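Local coordinates for protein putative phosphomethylpyrimidine kinase (Bacteroides thetaiotaomicron, PDB 3MBH) that binds pyridoxal and is probably a pyridoxal kinase of the ribokinase superfamily, transferring a phosphate from ATP to the vitamin's hydroxymethyl group, at residues A[18-22]-A[267-273]; A[26-31]-A[225-230]; A[50-55]-A[121-125]. All blocks are in the same frame, centred on the assembly; numbering follows the deposited sequence.

Interaction 1. Residues A[18-22]-A[267-273]; sequences GMGRV and REGILLE. With PXL (3-hydroxy-5-(hydroxymethyl)-2-methylisonicotinaldehyde), chain G.
The guanidinium of Arg21 bridges two parts of segment 267-273. Arg21 NH2 forms a salt bridge with Glu273 OE1 at 2.8 Å, and Arg21 NE donates a longer hydrogen bond to the same Glu273 OE1 at 3.2 Å; Arg21 NH1 donates to the backbone Glu268 O at 3.1 Å. The side chain is extended (m, t, t at chi1 to chi3), and Ile270 O and Leu271 CA lie over one face of the guanidinium. Glu273, with chi1 m and chi2 p, bends its carboxylate back to the arginine. Three waters fill the seam: one donates to Glu268 O at 2.7 Å and takes a weak hydrogen bond from Gly20 N, a second joins Arg21 NH1 to Glu268 OE1, and a third joins Arg21 N to Arg267 O. The backbones are close, with CA atoms of Gly20 and Glu268 4.6 Å apart and those of Arg21 and Gly269 5.3 Å apart. At the angles of Gly20 (phi/psi 89/160) and Gly269 (96/-179) a CB would clash with the preceding carbonyl oxygen, and one on Gly269 would also crowd Arg21 CB. Leu271 centres an inverse gamma turn. Packing completes the contact: selenomethionine Met19 CE lies 3.9 Å from Glu268 CG, and Arg21 NH2 3.8 Å from Leu271 CD2. Beyond it, the loop after strand 9-17 runs on to Val22, whose CB is 3.8 Å from PXL C6, at the pyridoxal pocket of the ribokinase-like fold.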
loop_
_atom_site.group_PDB
_atom_site.type_symbol
_atom_site.label_atom_id
_atom_site.label_comp_id
_atom_site.label_asym_id
_atom_site.label_seq_id
_atom_site.Cartn_x
_atom_site.Cartn_y
_atom_site.Cartn_z
ATOM N N GLY A 18 12.016 -29.001 6.321
ATOM C CA GLY A 18 13.069 -28.080 5.994
ATOM C C GLY A 18 13.000 -27.463 4.608
ATOM O O GLY A 18 13.109 -26.259 4.484
HETATM N N MSE A 19 12.940 -28.283 3.565
HETATM C CA MSE A 19 12.910 -27.789 2.191
HETATM C C MSE A 19 11.583 -28.219 1.569
HETATM O O MSE A 19 10.912 -29.115 2.046
HETATM C CB MSE A 19 14.132 -28.278 1.411
HETATM C CG MSE A 19 15.290 -27.250 1.402
HETATM SE SE MSE A 19 14.641 -25.885 0.127
HETATM C CE MSE A 19 14.571 -26.963 -1.558
ATOM N N GLY A 20 11.192 -27.518 0.523
ATOM C CA GLY A 20 9.897 -27.635 -0.051
ATOM C C GLY A 20 9.008 -26.654 0.648
ATOM O O GLY A 20 9.271 -26.226 1.783
ATOM N N ARG A 21 7.912 -26.304 0.019
ATOM C CA ARG A 21 6.989 -25.416 0.664
ATOM C C ARG A 21 5.707 -26.182 0.962
ATOM O O ARG A 21 4.768 -26.169 0.182
ATOM C CB ARG A 21 6.756 -24.189 -0.190
ATOM C CG ARG A 21 7.994 -23.345 -0.383
ATOM C CD ARG A 21 7.613 -22.183 -1.257
ATOM N NE ARG A 21 8.598 -21.105 -1.297
ATOM C CZ ARG A 21 9.632 -21.022 -2.107
ATOM N NH1 ARG A 21 9.925 -21.995 -2.950
ATOM N NH2 ARG A 21 10.398 -19.925 -2.069
ATOM N N VAL A 22 5.694 -26.862 2.115
ATOM C CA VAL A 22 4.574 -27.654 2.560
ATOM C C VAL A 22 4.335 -27.320 4.023
ATOM O O VAL A 22 5.164 -26.694 4.680
ATOM C CB VAL A 22 4.830 -29.172 2.441
ATOM C CG1 VAL A 22 4.935 -29.595 0.941
ATOM C CG2 VAL A 22 6.080 -29.624 3.279
ATOM N N ARG A 267 9.344 -28.959 -7.629
ATOM C CA ARG A 267 9.221 -29.581 -6.314
ATOM C C ARG A 267 9.433 -28.556 -5.177
ATOM O O ARG A 267 9.054 -28.806 -4.034
ATOM C CB ARG A 267 10.177 -30.753 -6.164
ATOM C CG ARG A 267 9.890 -31.910 -7.160
ATOM C CD ARG A 267 11.061 -32.917 -7.192
ATOM N NE ARG A 267 12.323 -32.283 -7.455
ATOM C CZ ARG A 267 13.499 -32.920 -7.487
ATOM N NH1 ARG A 267 13.586 -34.214 -7.234
ATOM N NH2 ARG A 267 14.601 -32.229 -7.707
ATOM N N GLU A 268 10.031 -27.405 -5.473
ATOM C CA GLU A 268 10.275 -26.374 -4.428
ATOM C C GLU A 268 8.988 -25.664 -4.063
ATOM O O GLU A 268 8.944 -24.939 -3.061
ATOM C CB GLU A 268 11.383 -25.410 -4.848
ATOM C CG GLU A 268 12.735 -26.090 -4.852
ATOM C CD GLU A 268 13.882 -25.221 -5.262
ATOM O OE1 GLU A 268 13.714 -23.991 -5.273
ATOM O OE2 GLU A 268 14.969 -25.764 -5.566
ATOM N N GLY A 269 7.931 -25.850 -4.869
ATOM C CA GLY A 269 6.654 -25.233 -4.592
ATOM C C GLY A 269 6.395 -23.937 -5.325
ATOM O O GLY A 269 7.233 -23.449 -6.116
ATOM N N ILE A 270 5.240 -23.370 -5.045
ATOM C CA ILE A 270 4.947 -21.989 -5.469
ATOM C C ILE A 270 5.932 -20.990 -4.901
ATOM O O ILE A 270 6.588 -21.277 -3.878
ATOM C CB ILE A 270 3.479 -21.600 -5.183
ATOM C CG1 ILE A 270 3.206 -21.455 -3.684
ATOM C CG2 ILE A 270 2.601 -22.653 -5.820
ATOM C CD1 ILE A 270 1.973 -20.620 -3.316
ATOM N N LEU A 271 6.138 -19.867 -5.589
ATOM C CA LEU A 271 7.041 -18.857 -5.049
ATOM C C LEU A 271 6.330 -17.967 -4.027
ATOM O O LEU A 271 6.044 -16.783 -4.284
ATOM C CB LEU A 271 7.702 -18.029 -6.116
ATOM C CG LEU A 271 8.969 -18.550 -6.734
ATOM C CD1 LEU A 271 9.499 -17.454 -7.648
ATOM C CD2 LEU A 271 10.032 -19.001 -5.723
ATOM N N LEU A 272 6.059 -18.586 -2.886
ATOM C CA LEU A 272 5.288 -18.019 -1.816
ATOM C C LEU A 272 5.763 -16.613 -1.423
ATOM O O LEU A 272 4.973 -15.655 -1.407
ATOM C CB LEU A 272 5.325 -18.991 -0.603
ATOM C CG LEU A 272 4.429 -18.489 0.536
ATOM C CD1 LEU A 272 2.928 -18.310 0.035
ATOM C CD2 LEU A 272 4.495 -19.469 1.693
ATOM N N GLU A 273 7.062 -16.467 -1.161
ATOM C CA GLU A 273 7.587 -15.184 -0.644
ATOM C C GLU A 273 7.498 -14.105 -1.603
ATOM O O GLU A 273 7.361 -12.926 -1.244
ATOM C CB GLU A 273 9.013 -15.319 -0.089
ATOM C CG GLU A 273 9.030 -16.224 1.123
ATOM C CD GLU A 273 8.984 -17.655 0.819
ATOM O OE1 GLU A 273 9.125 -18.043 -0.393
ATOM O OE2 GLU A 273 8.807 -18.420 1.790
HETATM O OP4 PXL G . 0.337 -31.270 2.610
HETATM C C5A PXL G . 1.282 -31.815 1.702
HETATM C C5 PXL G . 2.466 -32.376 2.499
HETATM C C6 PXL G . 2.764 -32.067 3.810
HETATM N N1 PXL G . 3.796 -32.618 4.449
HETATM C C2 PXL G . 4.692 -33.479 3.924
HETATM C C3 PXL G . 4.491 -33.871 2.522
HETATM C C4 PXL G . 3.316 -33.307 1.817
HETATM C C4A PXL G . 3.007 -33.552 0.410
HETATM O O4A PXL G . 3.918 -34.040 -0.180
HETATM O O3 PXL G . 5.261 -34.755 1.867
HETATM C C2A PXL G . 5.825 -33.929 4.832
HETATM O O HOH W 1 11.141 -25.178 -1.431
HETATM O O HOH W 2 11.989 -21.964 -4.997
HETATM O O HOH W 3 7.047 -27.668 -2.135
#

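Interaction 2. Residues A[26-31]-A[225-230]; sequences VVIPIL and DTFTSV. With PXL (3-hydroxy-5-(hydroxymethyl)-2-methylisonicotinaldehyde), chain G.
Helices 24-33 and 223-236 meet through their segments 26-31 and 225-230, whose axes approach to 9.2 Å and run in broadly the same direction, with a signed crossing angle of -36°. Pro29 interrupts the bonding of the first helix and kinks it. Val26 CA lies 6.2 Å from Thr226 CA, and Val27 CA 5.6 Å from Ser229 CA. Ser229 (chi1 m), small and pointing toward its neighbour, permits this approach: its OG sits 3.4 Å from Val27 CA and donates to Asp225 O at 2.9 Å. Ile30 (m, t) places CG2 3.8 Å from Ser229 CB and 3.9 Å from Val230 CG2, while Ile30 CD1 is 3.8 Å from Thr226 CG2. Val26 CG1 approaches Thr226 OG1 at 3.5 Å, and Leu31 CD2 approaches Ser229 O at 3.3 Å. Asp225 OD2 accepts a 2.6 Å hydrogen bond from PXL OP4, the hydroxyl phosphorylated by pyridoxal kinases. Aliphatic side chains of one helix thus pack on the serine and threonine face of the other, beside Asp225, which is consistent with the family's catalytic base.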
loop_
_atom_site.group_PDB
_atom_site.type_symbol
_atom_site.label_atom_id
_atom_site.label_comp_id
_atom_site.label_asym_id
_atom_site.label_seq_id
_atom_site.Cartn_x
_atom_site.Cartn_y
_atom_site.Cartn_z
ATOM N N VAL A 26 4.485 -23.288 5.258
ATOM C CA VAL A 26 3.508 -22.566 4.431
ATOM C C VAL A 26 2.444 -21.935 5.343
ATOM O O VAL A 26 2.071 -20.775 5.169
ATOM C CB VAL A 26 2.942 -23.595 3.402
ATOM C CG1 VAL A 26 1.622 -23.203 2.853
ATOM C CG2 VAL A 26 4.006 -23.818 2.256
ATOM N N VAL A 27 1.933 -22.713 6.297
ATOM C CA VAL A 27 0.851 -22.300 7.181
ATOM C C VAL A 27 1.247 -21.118 8.041
ATOM O O VAL A 27 0.472 -20.194 8.213
ATOM C CB VAL A 27 0.419 -23.486 8.107
ATOM C CG1 VAL A 27 -0.630 -23.032 9.118
ATOM C CG2 VAL A 27 -0.104 -24.669 7.265
ATOM N N ILE A 28 2.467 -21.124 8.575
ATOM C CA ILE A 28 2.908 -20.035 9.459
ATOM C C ILE A 28 2.993 -18.667 8.709
ATOM O O ILE A 28 2.321 -17.710 9.095
ATOM C CB ILE A 28 4.222 -20.368 10.218
ATOM C CG1 ILE A 28 3.947 -21.457 11.248
ATOM C CG2 ILE A 28 4.765 -19.126 10.882
ATOM C CD1 ILE A 28 5.284 -22.167 11.786
ATOM N N PRO A 29 3.734 -18.588 7.609
ATOM C CA PRO A 29 3.809 -17.286 6.905
ATOM C C PRO A 29 2.477 -16.761 6.368
ATOM O O PRO A 29 2.194 -15.547 6.451
ATOM C CB PRO A 29 4.779 -17.547 5.740
ATOM C CG PRO A 29 5.135 -18.925 5.781
ATOM C CD PRO A 29 4.578 -19.608 6.976
ATOM N N ILE A 30 1.652 -17.650 5.816
ATOM C CA ILE A 30 0.374 -17.213 5.246
ATOM C C ILE A 30 -0.562 -16.689 6.359
ATOM O O ILE A 30 -1.033 -15.552 6.304
ATOM C CB ILE A 30 -0.293 -18.322 4.487
ATOM C CG1 ILE A 30 0.530 -18.602 3.210
ATOM C CG2 ILE A 30 -1.817 -17.939 4.199
ATOM C CD1 ILE A 30 -0.036 -19.761 2.313
ATOM N N LEU A 31 -0.808 -17.498 7.376
ATOM C CA LEU A 31 -1.757 -17.106 8.402
ATOM C C LEU A 31 -1.212 -15.918 9.217
ATOM O O LEU A 31 -1.981 -15.058 9.556
ATOM C CB LEU A 31 -2.199 -18.290 9.296
ATOM C CG LEU A 31 -3.091 -19.341 8.592
ATOM C CD1 LEU A 31 -3.218 -20.618 9.390
ATOM C CD2 LEU A 31 -4.497 -18.759 8.275
ATOM N N ASP A 225 -1.685 -27.147 1.047
ATOM C CA ASP A 225 -1.414 -26.432 2.249
ATOM C C ASP A 225 -1.570 -24.927 2.040
ATOM O O ASP A 225 -2.121 -24.231 2.901
ATOM C CB ASP A 225 -0.029 -26.775 2.811
ATOM C CG ASP A 225 0.142 -28.265 3.099
ATOM O OD1 ASP A 225 -0.778 -28.918 3.680
ATOM O OD2 ASP A 225 1.214 -28.778 2.701
ATOM N N THR A 226 -1.143 -24.419 0.897
ATOM C CA THR A 226 -1.333 -22.990 0.598
ATOM C C THR A 226 -2.819 -22.701 0.443
ATOM O O THR A 226 -3.340 -21.751 1.031
ATOM C CB THR A 226 -0.614 -22.579 -0.690
ATOM O OG1 THR A 226 0.776 -22.696 -0.486
ATOM C CG2 THR A 226 -0.955 -21.136 -1.091
ATOM N N PHE A 227 -3.504 -23.539 -0.320
ATOM C CA PHE A 227 -4.942 -23.410 -0.504
ATOM C C PHE A 227 -5.741 -23.371 0.821
ATOM O O PHE A 227 -6.563 -22.493 1.049
ATOM C CB PHE A 227 -5.479 -24.552 -1.386
ATOM C CG PHE A 227 -6.968 -24.489 -1.605
ATOM C CD1 PHE A 227 -7.493 -23.735 -2.621
ATOM C CD2 PHE A 227 -7.844 -25.176 -0.765
ATOM C CE1 PHE A 227 -8.883 -23.646 -2.795
ATOM C CE2 PHE A 227 -9.244 -25.095 -0.933
ATOM C CZ PHE A 227 -9.750 -24.347 -1.948
ATOM N N THR A 228 -5.479 -24.348 1.674
ATOM C CA THR A 228 -6.223 -24.508 2.921
ATOM C C THR A 228 -5.872 -23.417 3.909
ATOM O O THR A 228 -6.774 -22.927 4.607
ATOM C CB THR A 228 -6.110 -25.974 3.497
ATOM O OG1 THR A 228 -6.511 -26.883 2.456
ATOM C CG2 THR A 228 -6.992 -26.154 4.791
ATOM N N SER A 229 -4.607 -22.963 3.901
ATOM C CA SER A 229 -4.172 -21.852 4.760
ATOM C C SER A 229 -4.930 -20.547 4.372
ATOM O O SER A 229 -5.459 -19.830 5.256
ATOM C CB SER A 229 -2.657 -21.608 4.630
ATOM O OG SER A 229 -1.896 -22.618 5.262
ATOM N N VAL A 230 -5.060 -20.288 3.064
ATOM C CA VAL A 230 -5.804 -19.092 2.633
ATOM C C VAL A 230 -7.291 -19.235 2.934
ATOM O O VAL A 230 -7.924 -18.296 3.425
ATOM C CB VAL A 230 -5.528 -18.691 1.184
ATOM C CG1 VAL A 230 -6.402 -17.453 0.854
ATOM C CG2 VAL A 230 -4.002 -18.404 0.976
HETATM O OP4 PXL G . 0.337 -31.270 2.610
HETATM C C5A PXL G . 1.282 -31.815 1.702
HETATM C C5 PXL G . 2.466 -32.376 2.499
HETATM C C6 PXL G . 2.764 -32.067 3.810
HETATM N N1 PXL G . 3.796 -32.618 4.449
HETATM C C2 PXL G . 4.692 -33.479 3.924
HETATM C C3 PXL G . 4.491 -33.871 2.522
HETATM C C4 PXL G . 3.316 -33.307 1.817
HETATM C C4A PXL G . 3.007 -33.552 0.410
HETATM O O4A PXL G . 3.918 -34.040 -0.180
HETATM O O3 PXL G . 5.261 -34.755 1.867
HETATM C C2A PXL G . 5.825 -33.929 4.832
#

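Interaction 3. Residues A[50-55]-A[121-125]; sequences TQYPGF and LYTNF. With PXL (3-hydroxy-5-(hydroxymethyl)-2-methylisonicotinaldehyde), chain G.
This surface contact of two loops, partly bridged by water, lines part of the pyridoxal pocket in the ribokinase-like fold: segment 50-55 precedes strand 57-59, and segment 121-125 leads out of the small hairpin of strands 116-117 and 120-121. A type II beta turn runs from Tyr122 to Phe125, closed by Phe125 N to Tyr122 O at 2.8 Å, with Asn124 at phi/psi 75/0. The loops are nearest at Thr50 and Thr123, CA atoms 6.1 Å apart. One water bonds Thr50 OG1 and Thr123 N, another Thr50 OG1 and Thr123 O, a third Thr50 O, Tyr52 O and Thr123 OG1. Outward, Phe55 (chi1 p) turns its ring edge to Thr123 CG2, 3.9 Å from Phe55 CE1. Inward, PXL C4A lies over one face of the Tyr122 ring, 3.6 Å from Tyr122 CZ. Gln51 NE2 is 3.5 Å from Tyr122 CE1 and donates to PXL O4A at 3.1 Å. Thr50 N donates to PXL O3 at 2.8 Å, and Thr50 OG1 shares a 2.6 Å hydrogen bond with PXL O3.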
loop_
_atom_site.group_PDB
_atom_site.type_symbol
_atom_site.label_atom_id
_atom_site.label_comp_id
_atom_site.label_asym_id
_atom_site.label_seq_id
_atom_site.Cartn_x
_atom_site.Cartn_y
_atom_site.Cartn_z
ATOM N N THR A 50 7.873 -35.324 1.134
ATOM C CA THR A 50 8.003 -36.725 0.684
ATOM C C THR A 50 7.817 -36.966 -0.822
ATOM O O THR A 50 7.797 -38.112 -1.274
ATOM C CB THR A 50 7.033 -37.617 1.474
ATOM O OG1 THR A 50 5.685 -37.228 1.190
ATOM C CG2 THR A 50 7.304 -37.518 2.970
ATOM N N GLN A 51 7.696 -35.910 -1.616
ATOM C CA GLN A 51 7.696 -36.043 -3.076
ATOM C C GLN A 51 9.100 -35.840 -3.688
ATOM O O GLN A 51 9.305 -35.953 -4.879
ATOM C CB GLN A 51 6.658 -35.133 -3.700
ATOM C CG GLN A 51 5.219 -35.394 -3.188
ATOM C CD GLN A 51 4.155 -34.632 -3.958
ATOM O OE1 GLN A 51 4.045 -34.796 -5.176
ATOM N NE2 GLN A 51 3.319 -33.843 -3.255
ATOM N N TYR A 52 10.082 -35.522 -2.861
ATOM C CA TYR A 52 11.467 -35.703 -3.260
ATOM C C TYR A 52 11.831 -37.210 -3.204
ATOM O O TYR A 52 11.165 -38.029 -2.523
ATOM C CB TYR A 52 12.393 -34.868 -2.341
ATOM C CG TYR A 52 12.484 -33.378 -2.669
ATOM C CD1 TYR A 52 13.270 -32.931 -3.707
ATOM C CD2 TYR A 52 11.796 -32.442 -1.927
ATOM C CE1 TYR A 52 13.377 -31.590 -3.996
ATOM C CE2 TYR A 52 11.876 -31.094 -2.214
ATOM C CZ TYR A 52 12.673 -30.671 -3.237
ATOM O OH TYR A 52 12.758 -29.354 -3.502
ATOM N N PRO A 53 12.918 -37.598 -3.882
ATOM C CA PRO A 53 13.236 -39.031 -3.848
ATOM C C PRO A 53 13.503 -39.575 -2.428
ATOM O O PRO A 53 13.204 -40.724 -2.144
ATOM C CB PRO A 53 14.472 -39.158 -4.737
ATOM C CG PRO A 53 14.560 -37.850 -5.502
ATOM C CD PRO A 53 13.797 -36.816 -4.770
ATOM N N GLY A 54 14.002 -38.762 -1.516
ATOM C CA GLY A 54 14.305 -39.257 -0.189
ATOM C C GLY A 54 14.037 -38.124 0.807
ATOM O O GLY A 54 13.842 -36.950 0.423
ATOM N N PHE A 55 14.007 -38.487 2.075
ATOM C CA PHE A 55 13.802 -37.531 3.115
ATOM C C PHE A 55 14.165 -38.165 4.445
ATOM O O PHE A 55 14.024 -39.362 4.597
ATOM C CB PHE A 55 12.321 -37.068 3.150
ATOM C CG PHE A 55 11.332 -38.209 3.157
ATOM C CD1 PHE A 55 10.873 -38.766 1.958
ATOM C CD2 PHE A 55 10.857 -38.701 4.332
ATOM C CE1 PHE A 55 9.943 -39.809 1.980
ATOM C CE2 PHE A 55 9.936 -39.746 4.351
ATOM C CZ PHE A 55 9.521 -40.327 3.186
ATOM N N LEU A 121 -1.332 -42.686 -2.856
ATOM C CA LEU A 121 -0.956 -42.194 -1.512
ATOM C C LEU A 121 0.438 -41.627 -1.442
ATOM O O LEU A 121 1.318 -42.087 -2.143
ATOM C CB LEU A 121 -1.058 -43.324 -0.494
ATOM C CG LEU A 121 -2.457 -43.918 -0.270
ATOM C CD1 LEU A 121 -2.374 -45.238 0.575
ATOM C CD2 LEU A 121 -3.391 -42.892 0.388
ATOM N N TYR A 122 0.684 -40.674 -0.540
ATOM C CA TYR A 122 2.048 -40.205 -0.308
ATOM C C TYR A 122 2.965 -41.287 0.303
ATOM O O TYR A 122 2.503 -42.269 0.923
ATOM C CB TYR A 122 2.075 -38.984 0.602
ATOM C CG TYR A 122 1.435 -37.746 0.032
ATOM C CD1 TYR A 122 1.711 -37.316 -1.262
ATOM C CD2 TYR A 122 0.512 -37.039 0.785
ATOM C CE1 TYR A 122 1.133 -36.152 -1.770
ATOM C CE2 TYR A 122 -0.118 -35.884 0.268
ATOM C CZ TYR A 122 0.225 -35.438 -0.983
ATOM O OH TYR A 122 -0.389 -34.327 -1.460
ATOM N N THR A 123 4.273 -41.103 0.151
ATOM C CA THR A 123 5.239 -42.183 0.450
ATOM C C THR A 123 5.065 -42.644 1.893
ATOM O O THR A 123 4.989 -41.808 2.830
ATOM C CB THR A 123 6.694 -41.679 0.271
ATOM O OG1 THR A 123 6.841 -41.244 -1.079
ATOM C CG2 THR A 123 7.745 -42.759 0.593
ATOM N N ASN A 124 4.993 -43.948 2.062
ATOM C CA ASN A 124 4.830 -44.577 3.369
ATOM C C ASN A 124 3.419 -44.480 3.954
ATOM O O ASN A 124 3.199 -44.989 5.015
ATOM C CB ASN A 124 5.860 -44.051 4.380
ATOM C CG ASN A 124 7.295 -44.384 3.981
ATOM O OD1 ASN A 124 7.550 -45.349 3.262
ATOM N ND2 ASN A 124 8.223 -43.566 4.424
ATOM N N PHE A 125 2.463 -43.856 3.280
ATOM C CA PHE A 125 1.075 -43.939 3.708
ATOM C C PHE A 125 0.484 -45.238 3.175
ATOM O O PHE A 125 0.857 -45.692 2.114
ATOM C CB PHE A 125 0.269 -42.709 3.205
ATOM C CG PHE A 125 0.468 -41.464 4.021
ATOM C CD1 PHE A 125 1.541 -41.320 4.865
ATOM C CD2 PHE A 125 -0.423 -40.416 3.931
ATOM C CE1 PHE A 125 1.708 -40.160 5.593
ATOM C CE2 PHE A 125 -0.253 -39.270 4.657
ATOM C CZ PHE A 125 0.820 -39.131 5.479
HETATM O OP4 PXL G . 0.337 -31.270 2.610
HETATM C C5A PXL G . 1.282 -31.815 1.702
HETATM C C5 PXL G . 2.466 -32.376 2.499
HETATM C C6 PXL G . 2.764 -32.067 3.810
HETATM N N1 PXL G . 3.796 -32.618 4.449
HETATM C C2 PXL G . 4.692 -33.479 3.924
HETATM C C3 PXL G . 4.491 -33.871 2.522
HETATM C C4 PXL G . 3.316 -33.307 1.817
HETATM C C4A PXL G . 3.007 -33.552 0.410
HETATM O O4A PXL G . 3.918 -34.040 -0.180
HETATM O O3 PXL G . 5.261 -34.755 1.867
HETATM C C2A PXL G . 5.825 -33.929 4.832
HETATM O O HOH W 4 5.153 -38.679 -1.187
HETATM O O HOH W 5 4.425 -39.126 3.159
HETATM O O HOH W 6 9.550 -40.074 -1.608
#

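Three contacts round one ligand illustrate how chemistry varies with both depth and backbone type. Interaction 2 is core, helix on helix, setting aliphatic groups against a serine and threonine face, with no polar bond across; interaction 1, also buried, joins loops and is held by charge, backbone carbonyls and bound water. Interaction 3 lies at the surface, where direct contacts are few and solvent does much of the bridging. Interactions 1 and 2 are continuous, since Arg21 packs on Val26 and Ile270 on Thr226, while Tyr52 and Pro53 carry 50-55 onto Met19, Glu268 and Arg267 of interaction 1. Interactions 2 and 3 do not touch, yet they bind different groups of the same pyridoxal.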